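Local coordinates for protein arylsulfatase (PDB 7AJ0) that probably removes sulfate groups from the algal polysaccharide fucoidan, as a calcium-containing, exo-acting sulfatase that assembles into a hexamer, at residues A[95-100]-A[351-356]; A[370-375]-A[431-436]; A[374-379]-A[419-424]. One frame throughout, in Å; residues are numbered along the deposited sequence.

Contact 1 (A[95-100]-A[351-356]); sequences SMYSQP and GGVRIP
R354 has CG anti to its backbone N (chi1 -161°) and stays extended as far as NE. Y97 has CG anti to its carbonyl carbon (chi1 -80°). These torsions lay the arginine chain obliquely across the tyrosine, with R354 CB 4.0 Å from Y97 CE1. V353 CG2 meets the same ring at its edge, in plane, 3.8 Å from Y97 CD1. The contact pairs strands 91-97 and 354-360 in the large mixed sheet of the sulfatase fold (alkaline phosphatase clan). Y97 and R354 form an antiparallel non-hydrogen-bonded pair. I355 N gives a nearly straight bond to M96 O (2.9 Å, 171°). S98 N donates to V353 O over 2.8 Å, on a lone pair. A water accepts from M96 N and donates to I355 O at 2.6 Å. M96 CG packs on I355 CD1 at 3.7 Å. The polar ends find partners outside: S95 OG bonds N372, Y97 OH bonds E350 and R433, and R354 NH2 bonds T94 O and A75 O of a second subunit. The S98 side chain lies about 8 Å from the bound calcium ion. R354, part of this weakly bonded antiparallel pairing, thus carries its charge from the buried sheet to the second subunit.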
loop_
_atom_site.group_PDB
_atom_site.type_symbol
_atom_site.label_atom_id
_atom_site.label_comp_id
_atom_site.label_asym_id
_atom_site.label_seq_id
_atom_site.Cartn_x
_atom_site.Cartn_y
_atom_site.Cartn_z
ATOM N N SER A 95 29.076 -13.390 6.246
ATOM C CA SER A 95 27.979 -13.588 7.194
ATOM C C SER A 95 28.410 -13.169 8.596
ATOM O O SER A 95 28.284 -13.911 9.573
ATOM C CB SER A 95 27.492 -15.035 7.177
ATOM O OG SER A 95 26.652 -15.266 6.059
ATOM N N MET A 96 28.935 -11.954 8.697
ATOM C CA MET A 96 29.288 -11.342 9.971
ATOM C C MET A 96 28.111 -10.506 10.453
ATOM O O MET A 96 27.464 -9.814 9.662
ATOM C CB MET A 96 30.537 -10.478 9.809
ATOM C CG MET A 96 30.950 -9.692 11.036
ATOM S SD MET A 96 31.543 -10.702 12.392
ATOM C CE MET A 96 32.488 -9.473 13.280
ATOM N N TYR A 97 27.834 -10.572 11.756
ATOM C CA TYR A 97 26.613 -10.001 12.302
ATOM C C TYR A 97 26.898 -9.086 13.480
ATOM O O TYR A 97 27.804 -9.339 14.279
ATOM C CB TYR A 97 25.634 -11.110 12.738
ATOM C CG TYR A 97 24.880 -11.694 11.574
ATOM C CD1 TYR A 97 23.742 -11.072 11.084
ATOM C CD2 TYR A 97 25.317 -12.850 10.948
ATOM C CE1 TYR A 97 23.055 -11.589 10.007
ATOM C CE2 TYR A 97 24.635 -13.377 9.873
ATOM C CZ TYR A 97 23.503 -12.742 9.406
ATOM O OH TYR A 97 22.821 -13.259 8.332
ATOM N N SER A 98 26.100 -8.018 13.570
ATOM C CA SER A 98 26.187 -7.052 14.655
ATOM C C SER A 98 24.825 -6.913 15.318
ATOM O O SER A 98 23.897 -7.664 14.998
ATOM C CB SER A 98 26.660 -5.701 14.126
ATOM O OG SER A 98 25.683 -5.131 13.269
ATOM N N GLN A 99 24.682 -5.959 16.219
ATOM C CA GLN A 99 23.377 -5.561 16.738
ATOM C C GLN A 99 22.791 -4.472 15.852
ATOM O O GLN A 99 23.477 -3.896 15.007
ATOM C CB GLN A 99 23.514 -5.093 18.179
ATOM C CG GLN A 99 24.208 -6.102 19.077
ATOM C CD GLN A 99 23.486 -7.434 19.122
ATOM O OE1 GLN A 99 22.327 -7.513 19.531
ATOM N NE2 GLN A 99 24.166 -8.489 18.690
ATOM N N PRO A 100 21.500 -4.164 16.006
ATOM C CA PRO A 100 20.869 -3.205 15.088
ATOM C C PRO A 100 21.204 -1.741 15.342
ATOM O O PRO A 100 20.900 -0.910 14.477
ATOM C CB PRO A 100 19.362 -3.456 15.297
ATOM C CG PRO A 100 19.270 -4.775 15.990
ATOM C CD PRO A 100 20.504 -4.862 16.836
ATOM N N GLY A 351 19.775 -5.935 6.439
ATOM C CA GLY A 351 20.427 -4.656 6.229
ATOM C C GLY A 351 20.935 -4.020 7.506
ATOM O O GLY A 351 21.895 -3.245 7.480
ATOM N N GLY A 352 20.314 -4.335 8.636
ATOM C CA GLY A 352 20.688 -3.714 9.888
ATOM C C GLY A 352 21.786 -4.426 10.649
ATOM O O GLY A 352 22.530 -3.788 11.402
ATOM N N VAL A 353 21.910 -5.741 10.455
ATOM C CA VAL A 353 22.770 -6.553 11.304
ATOM C C VAL A 353 23.859 -7.275 10.522
ATOM O O VAL A 353 24.910 -7.609 11.079
ATOM C CB VAL A 353 21.924 -7.570 12.104
ATOM C CG1 VAL A 353 21.050 -6.851 13.119
ATOM C CG2 VAL A 353 21.072 -8.409 11.160
ATOM N N ARG A 354 23.631 -7.525 9.235
ATOM C CA ARG A 354 24.638 -8.186 8.405
ATOM C C ARG A 354 25.633 -7.135 7.921
ATOM O O ARG A 354 25.299 -6.289 7.086
ATOM C CB ARG A 354 23.988 -8.915 7.235
ATOM C CG ARG A 354 24.892 -9.970 6.615
ATOM C CD ARG A 354 24.189 -10.726 5.506
ATOM N NE ARG A 354 25.073 -11.691 4.857
ATOM C CZ ARG A 354 24.691 -12.519 3.891
ATOM N NH1 ARG A 354 23.438 -12.505 3.459
ATOM N NH2 ARG A 354 25.561 -13.363 3.358
ATOM N N ILE A 355 26.861 -7.205 8.428
ATOM C CA ILE A 355 27.808 -6.097 8.330
ATOM C C ILE A 355 29.110 -6.607 7.728
ATOM O O ILE A 355 29.389 -7.816 7.736
ATOM C CB ILE A 355 28.074 -5.456 9.713
ATOM C CG1 ILE A 355 28.370 -6.556 10.736
ATOM C CG2 ILE A 355 26.885 -4.630 10.154
ATOM C CD1 ILE A 355 29.561 -6.282 11.606
ATOM N N PRO A 356 29.945 -5.700 7.221
ATOM C CA PRO A 356 31.250 -6.116 6.694
ATOM C C PRO A 356 32.136 -6.661 7.800
ATOM O O PRO A 356 32.082 -6.215 8.948
ATOM C CB PRO A 356 31.837 -4.825 6.104
ATOM C CG PRO A 356 30.707 -3.844 6.059
ATOM C CD PRO A 356 29.755 -4.240 7.144
HETATM O O HOH W 1 29.436 -10.160 6.683
#

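Contact 2 (A[370-375]-A[431-436])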
loop_
_atom_site.group_PDB
_atom_site.type_symbol
_atom_site.label_atom_id
_atom_site.label_comp_id
_atom_site.label_asym_id
_atom_site.label_seq_id
_atom_site.Cartn_x
_atom_site.Cartn_y
_atom_site.Cartn_z
ATOM N N VAL A 370 37.198 -16.187 1.088
ATOM C CA VAL A 370 35.849 -15.674 1.285
ATOM C C VAL A 370 35.059 -16.778 1.975
ATOM O O VAL A 370 34.900 -17.874 1.421
ATOM C CB VAL A 370 35.185 -15.255 -0.033
ATOM C CG1 VAL A 370 33.918 -14.462 0.248
ATOM C CG2 VAL A 370 36.148 -14.439 -0.877
ATOM N N ASN A 371 34.586 -16.497 3.187
ATOM C CA ASN A 371 33.970 -17.501 4.045
ATOM C C ASN A 371 32.630 -16.983 4.540
ATOM O O ASN A 371 32.556 -15.887 5.104
ATOM C CB ASN A 371 34.884 -17.836 5.227
ATOM C CG ASN A 371 34.526 -19.149 5.888
ATOM O OD1 ASN A 371 33.353 -19.504 5.996
ATOM N ND2 ASN A 371 35.539 -19.881 6.332
ATOM N N ASN A 372 31.578 -17.777 4.338
ATOM C CA ASN A 372 30.224 -17.398 4.714
ATOM C C ASN A 372 29.816 -17.960 6.074
ATOM O O ASN A 372 28.624 -17.971 6.399
ATOM C CB ASN A 372 29.241 -17.856 3.634
ATOM C CG ASN A 372 27.932 -17.089 3.667
ATOM O OD1 ASN A 372 27.890 -15.925 4.065
ATOM N ND2 ASN A 372 26.854 -17.739 3.243
ATOM N N GLY A 373 30.778 -18.418 6.873
ATOM C CA GLY A 373 30.451 -18.964 8.177
ATOM C C GLY A 373 29.964 -17.898 9.141
ATOM O O GLY A 373 30.392 -16.746 9.105
ATOM N N LEU A 374 29.054 -18.300 10.025
ATOM C CA LEU A 374 28.422 -17.349 10.925
ATOM C C LEU A 374 29.425 -16.815 11.941
ATOM O O LEU A 374 30.204 -17.566 12.529
ATOM C CB LEU A 374 27.251 -18.004 11.656
ATOM C CG LEU A 374 26.077 -18.487 10.804
ATOM C CD1 LEU A 374 24.948 -18.977 11.712
ATOM C CD2 LEU A 374 25.586 -17.398 9.870
ATOM N N MET A 375 29.400 -15.498 12.147
ATOM C CA MET A 375 30.252 -14.863 13.142
ATOM C C MET A 375 29.547 -13.626 13.679
ATOM O O MET A 375 28.738 -13.004 12.987
ATOM C CB MET A 375 31.620 -14.493 12.563
ATOM C CG MET A 375 32.568 -13.901 13.591
ATOM S SD MET A 375 34.302 -14.211 13.228
ATOM C CE MET A 375 35.093 -13.208 14.488
ATOM N N ALA A 431 14.467 -12.308 15.930
ATOM C CA ALA A 431 14.833 -13.256 14.890
ATOM C C ALA A 431 16.103 -13.992 15.275
ATOM O O ALA A 431 16.828 -13.590 16.188
ATOM C CB ALA A 431 15.022 -12.548 13.539
ATOM N N LEU A 432 16.351 -15.090 14.564
ATOM C CA LEU A 432 17.604 -15.823 14.651
ATOM C C LEU A 432 17.978 -16.290 13.253
ATOM O O LEU A 432 17.139 -16.343 12.349
ATOM C CB LEU A 432 17.505 -17.016 15.608
ATOM C CG LEU A 432 16.525 -18.137 15.263
ATOM C CD1 LEU A 432 17.121 -19.147 14.294
ATOM C CD2 LEU A 432 16.059 -18.830 16.540
ATOM N N ARG A 433 19.257 -16.616 13.077
ATOM C CA ARG A 433 19.733 -17.245 11.857
ATOM C C ARG A 433 20.388 -18.575 12.203
ATOM O O ARG A 433 21.192 -18.656 13.137
ATOM C CB ARG A 433 20.732 -16.380 11.089
ATOM C CG ARG A 433 21.261 -17.108 9.857
ATOM C CD ARG A 433 22.156 -16.261 8.983
ATOM N NE ARG A 433 22.801 -17.091 7.967
ATOM C CZ ARG A 433 23.606 -16.631 7.016
ATOM N NH1 ARG A 433 23.867 -15.337 6.937
ATOM N NH2 ARG A 433 24.146 -17.470 6.143
ATOM N N TRP A 434 20.061 -19.601 11.425
ATOM C CA TRP A 434 20.597 -20.945 11.611
ATOM C C TRP A 434 20.863 -21.516 10.229
ATOM O O TRP A 434 19.958 -21.556 9.388
ATOM C CB TRP A 434 19.623 -21.812 12.404
ATOM C CG TRP A 434 19.954 -23.261 12.389
ATOM C CD1 TRP A 434 21.159 -23.829 12.669
ATOM C CD2 TRP A 434 19.061 -24.337 12.089
ATOM N NE1 TRP A 434 21.076 -25.193 12.552
ATOM C CE2 TRP A 434 19.797 -25.532 12.198
ATOM C CE3 TRP A 434 17.711 -24.406 11.735
ATOM C CZ2 TRP A 434 19.229 -26.781 11.967
ATOM C CZ3 TRP A 434 17.149 -25.646 11.505
ATOM C CH2 TRP A 434 17.908 -26.818 11.623
ATOM N N LEU A 435 22.098 -21.950 9.992
ATOM C CA LEU A 435 22.540 -22.371 8.661
ATOM C C LEU A 435 22.382 -21.142 7.769
ATOM O O LEU A 435 22.916 -20.073 8.107
ATOM C CB LEU A 435 21.775 -23.610 8.222
ATOM C CG LEU A 435 21.874 -24.825 9.147
ATOM C CD1 LEU A 435 20.818 -25.871 8.798
ATOM C CD2 LEU A 435 23.270 -25.431 9.084
ATOM N N ASP A 436 21.661 -21.228 6.655
ATOM C CA ASP A 436 21.410 -20.087 5.787
ATOM C C ASP A 436 19.943 -19.671 5.823
ATOM O O ASP A 436 19.423 -19.114 4.855
ATOM C CB ASP A 436 21.856 -20.412 4.362
ATOM C CG ASP A 436 23.327 -20.799 4.287
ATOM O OD1 ASP A 436 24.146 -20.187 5.009
ATOM O OD2 ASP A 436 23.667 -21.717 3.513
HETATM O O HOH W 2 23.961 -16.897 3.172
#
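R433 is the long arm of this contact. Its CG is anti to the backbone N (chi1 177°), and the chain stays extended through NE. The guanidinium so reaches from the end of strand 428-434, in the four-stranded antiparallel sheet, to the loop after strand 369-371 of the large mixed sheet. Two bonds within its own segment fix the rotation of the group, and both acceptors lie in its plane. R433 NE donates to L435 O at 3.0 Å. R433 NH2 makes a 2.9 Å salt bridge to D436 OD1, which uses its anti lone pair. NH1 goes on to Y97 OH, with a weak bond to S95 OG.

L374 comes over one face of this plate. Its chi1 (-63°) points CG at the arginine, and an anti chi2 then turns CD2 over the guanidinium. L374 CD2 lies 3.4 Å from R433 NE, offset toward the rim, and 3.6 Å from R433 CZ. The other branch, L374 CD1, comes to 4.0 Å from R433 O.

N372 approaches the edge of the guanidinium instead. Its CG is anti to the backbone N, and N372 ND2 stops 4.0 Å from R433 NH2, with the amide and guanidinium planes 62° apart. A water joins the two groups. It accepts from N372 ND2 at 3.0 Å and, weakly, from R433 NH2. T94 OG1 is a second partner of N372 OD1, beside S95 OG. N371 OD1 accepts from G373 N at 2.9 Å, an Asx turn over N371 to G373, which leads into L374.

D436 OD2 has a further partner in N471. N372 also packs on A74 of a second subunit. The arginine charge is therefore met in its plane by a carboxylate and a carbonyl, while a methyl lies on one face. The carboxylate probably helps to stabilise that charge in a partly buried place.

Contact 3 (A[374-379]-A[419-424])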
loop_
_atom_site.group_PDB
_atom_site.type_symbol
_atom_site.label_atom_id
_atom_site.label_comp_id
_atom_site.label_asym_id
_atom_site.label_seq_id
_atom_site.Cartn_x
_atom_site.Cartn_y
_atom_site.Cartn_z
ATOM N N LEU A 374 29.054 -18.300 10.025
ATOM C CA LEU A 374 28.422 -17.349 10.925
ATOM C C LEU A 374 29.425 -16.815 11.941
ATOM O O LEU A 374 30.204 -17.566 12.529
ATOM C CB LEU A 374 27.251 -18.004 11.656
ATOM C CG LEU A 374 26.077 -18.487 10.804
ATOM C CD1 LEU A 374 24.948 -18.977 11.712
ATOM C CD2 LEU A 374 25.586 -17.398 9.870
ATOM N N MET A 375 29.400 -15.498 12.147
ATOM C CA MET A 375 30.252 -14.863 13.142
ATOM C C MET A 375 29.547 -13.626 13.679
ATOM O O MET A 375 28.738 -13.004 12.987
ATOM C CB MET A 375 31.620 -14.493 12.563
ATOM C CG MET A 375 32.568 -13.901 13.591
ATOM S SD MET A 375 34.302 -14.211 13.228
ATOM C CE MET A 375 35.093 -13.208 14.488
ATOM N N ASP A 376 29.873 -13.277 14.922
ATOM C CA ASP A 376 29.192 -12.239 15.682
ATOM C C ASP A 376 30.222 -11.249 16.205
ATOM O O ASP A 376 31.417 -11.545 16.271
ATOM C CB ASP A 376 28.399 -12.867 16.847
ATOM C CG ASP A 376 27.348 -11.937 17.426
ATOM O OD1 ASP A 376 27.706 -10.843 17.914
ATOM O OD2 ASP A 376 26.154 -12.307 17.399
ATOM N N LEU A 377 29.753 -10.054 16.576
ATOM C CA LEU A 377 30.642 -9.101 17.234
ATOM C C LEU A 377 31.121 -9.628 18.584
ATOM O O LEU A 377 32.255 -9.352 18.992
ATOM C CB LEU A 377 29.949 -7.754 17.426
ATOM C CG LEU A 377 29.890 -6.804 16.229
ATOM C CD1 LEU A 377 29.136 -5.537 16.619
ATOM C CD2 LEU A 377 31.276 -6.465 15.710
ATOM N N THR A 378 30.274 -10.372 19.298
ATOM C CA THR A 378 30.716 -10.977 20.546
ATOM C C THR A 378 31.808 -12.017 20.316
ATOM O O THR A 378 32.556 -12.329 21.249
ATOM C CB THR A 378 29.542 -11.627 21.279
ATOM O OG1 THR A 378 28.940 -12.621 20.439
ATOM C CG2 THR A 378 28.502 -10.586 21.660
ATOM N N ASP A 379 31.915 -12.555 19.098
ATOM C CA ASP A 379 32.966 -13.522 18.808
ATOM C C ASP A 379 34.334 -12.854 18.726
ATOM O O ASP A 379 35.352 -13.493 19.015
ATOM C CB ASP A 379 32.657 -14.262 17.506
ATOM C CG ASP A 379 31.394 -15.101 17.596
ATOM O OD1 ASP A 379 30.930 -15.361 18.726
ATOM O OD2 ASP A 379 30.870 -15.508 16.536
ATOM N N GLN A 419 26.795 -21.750 15.743
ATOM C CA GLN A 419 25.691 -22.446 15.102
ATOM C C GLN A 419 24.507 -21.536 14.822
ATOM O O GLN A 419 23.783 -21.759 13.845
ATOM C CB GLN A 419 25.241 -23.613 15.984
ATOM C CG GLN A 419 24.340 -24.608 15.290
ATOM C CD GLN A 419 24.058 -25.828 16.146
ATOM O OE1 GLN A 419 24.061 -26.956 15.653
ATOM N NE2 GLN A 419 23.811 -25.607 17.433
ATOM N N VAL A 420 24.290 -20.516 15.650
ATOM C CA VAL A 420 23.117 -19.662 15.538
ATOM C C VAL A 420 23.495 -18.235 15.908
ATOM O O VAL A 420 24.344 -18.000 16.773
ATOM C CB VAL A 420 21.958 -20.155 16.440
ATOM C CG1 VAL A 420 20.758 -19.230 16.317
ATOM C CG2 VAL A 420 21.573 -21.587 16.098
ATOM N N VAL A 421 22.859 -17.280 15.237
ATOM C CA VAL A 421 22.935 -15.869 15.593
ATOM C C VAL A 421 21.564 -15.459 16.109
ATOM O O VAL A 421 20.550 -15.696 15.443
ATOM C CB VAL A 421 23.355 -14.997 14.399
ATOM C CG1 VAL A 421 23.298 -13.521 14.770
ATOM C CG2 VAL A 421 24.751 -15.374 13.936
ATOM N N TYR A 422 21.532 -14.866 17.297
ATOM C CA TYR A 422 20.293 -14.408 17.912
ATOM C C TYR A 422 20.207 -12.894 17.802
ATOM O O TYR A 422 21.156 -12.183 18.150
ATOM C CB TYR A 422 20.218 -14.846 19.373
ATOM C CG TYR A 422 20.217 -16.345 19.527
ATOM C CD1 TYR A 422 19.052 -17.077 19.356
ATOM C CD2 TYR A 422 21.385 -17.031 19.830
ATOM C CE1 TYR A 422 19.048 -18.448 19.485
ATOM C CE2 TYR A 422 21.389 -18.400 19.968
ATOM C CZ TYR A 422 20.219 -19.105 19.792
ATOM O OH TYR A 422 20.217 -20.474 19.925
ATOM N N MET A 423 19.068 -12.409 17.328
ATOM C CA MET A 423 18.876 -11.006 16.992
ATOM C C MET A 423 17.852 -10.397 17.933
ATOM O O MET A 423 16.765 -10.952 18.119
ATOM C CB MET A 423 18.442 -10.883 15.533
ATOM C CG MET A 423 19.140 -11.913 14.652
ATOM S SD MET A 423 19.397 -11.410 12.955
ATOM C CE MET A 423 20.421 -12.761 12.385
ATOM N N TRP A 424 18.216 -9.269 18.538
ATOM C CA TRP A 424 17.373 -8.581 19.500
ATOM C C TRP A 424 17.231 -7.117 19.115
ATOM O O TRP A 424 18.179 -6.498 18.623
ATOM C CB TRP A 424 17.953 -8.656 20.916
ATOM C CG TRP A 424 17.888 -10.003 21.545
ATOM C CD1 TRP A 424 18.667 -11.079 21.249
ATOM C CD2 TRP A 424 17.007 -10.419 22.594
ATOM N NE1 TRP A 424 18.323 -12.146 22.044
ATOM C CE2 TRP A 424 17.304 -11.765 22.877
ATOM C CE3 TRP A 424 15.991 -9.786 23.318
ATOM C CZ2 TRP A 424 16.621 -12.493 23.851
ATOM C CZ3 TRP A 424 15.315 -10.508 24.285
ATOM C CH2 TRP A 424 15.636 -11.847 24.545
HETATM O O HOH W 3 24.030 -14.111 18.560
#
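This is a small, mostly apolar contact with one water bridge. It sits where the N-terminal end of helix 377-387, with its capping box, meets an outermost strand of the four-stranded antiparallel sheet. That strand is 420-425. The first segment leads from the short strand 375-376 into the helix.

D376 is the N-cap. Its CG is anti to the backbone N (chi1 -163°), and this turns the carboxylate to serve two purposes. D376 OD1 accepts from T378 N at 3.0 Å in a nearly straight bond (166°); the N-H comes from above the carboxylate plane. In return, D376 N donates to D379 OD2 over 2.9 Å, which completes the capping box. The carboxylate at the helix N-terminus probably interacts favourably with the helix dipole. D379 is itself anchored by R418, through a salt bridge from OD1, and by Q405.

The packing rests on L374 and V421. L374 CD1 lies 3.7 Å from Q419 O and 4.2 Å from V421 CG2. V421 has CG1 anti to its backbone N, and this branch faces the cap, with V421 CG1 4.1 Å from D376 OD2. Strand 91-97 also reaches V421, through Y97. Q419 turns its amide the other way, to D16 and N15 of the N-terminal region.

A water also links the two segments. The second carboxylate oxygen, D376 OD2, accepts from this water at 3.0 Å, and the water accepts from Y422 N at 2.9 Å.

From the N terminus, strand 91-97 comes first. Contact 1 closes a loop of 250 residues by bringing strand 354-360 back beside it. The chain then runs into 370-379, where contacts 2 and 3 both start and share L374 and M375. Contact 3 closes first, at 419-424, and contact 2 closes later, at 431-436. Contact 3 is thus largely nested inside contact 2, with overlapping first segments, and both follow contact 1 in series. Strands 369-371 and 375-376 pair with 91-97 in the large mixed sheet. Strands 420-425 and 428-434 pair in the four-stranded sheet. Contacts 2 and 3 therefore tie the two sheets together beside contact 1.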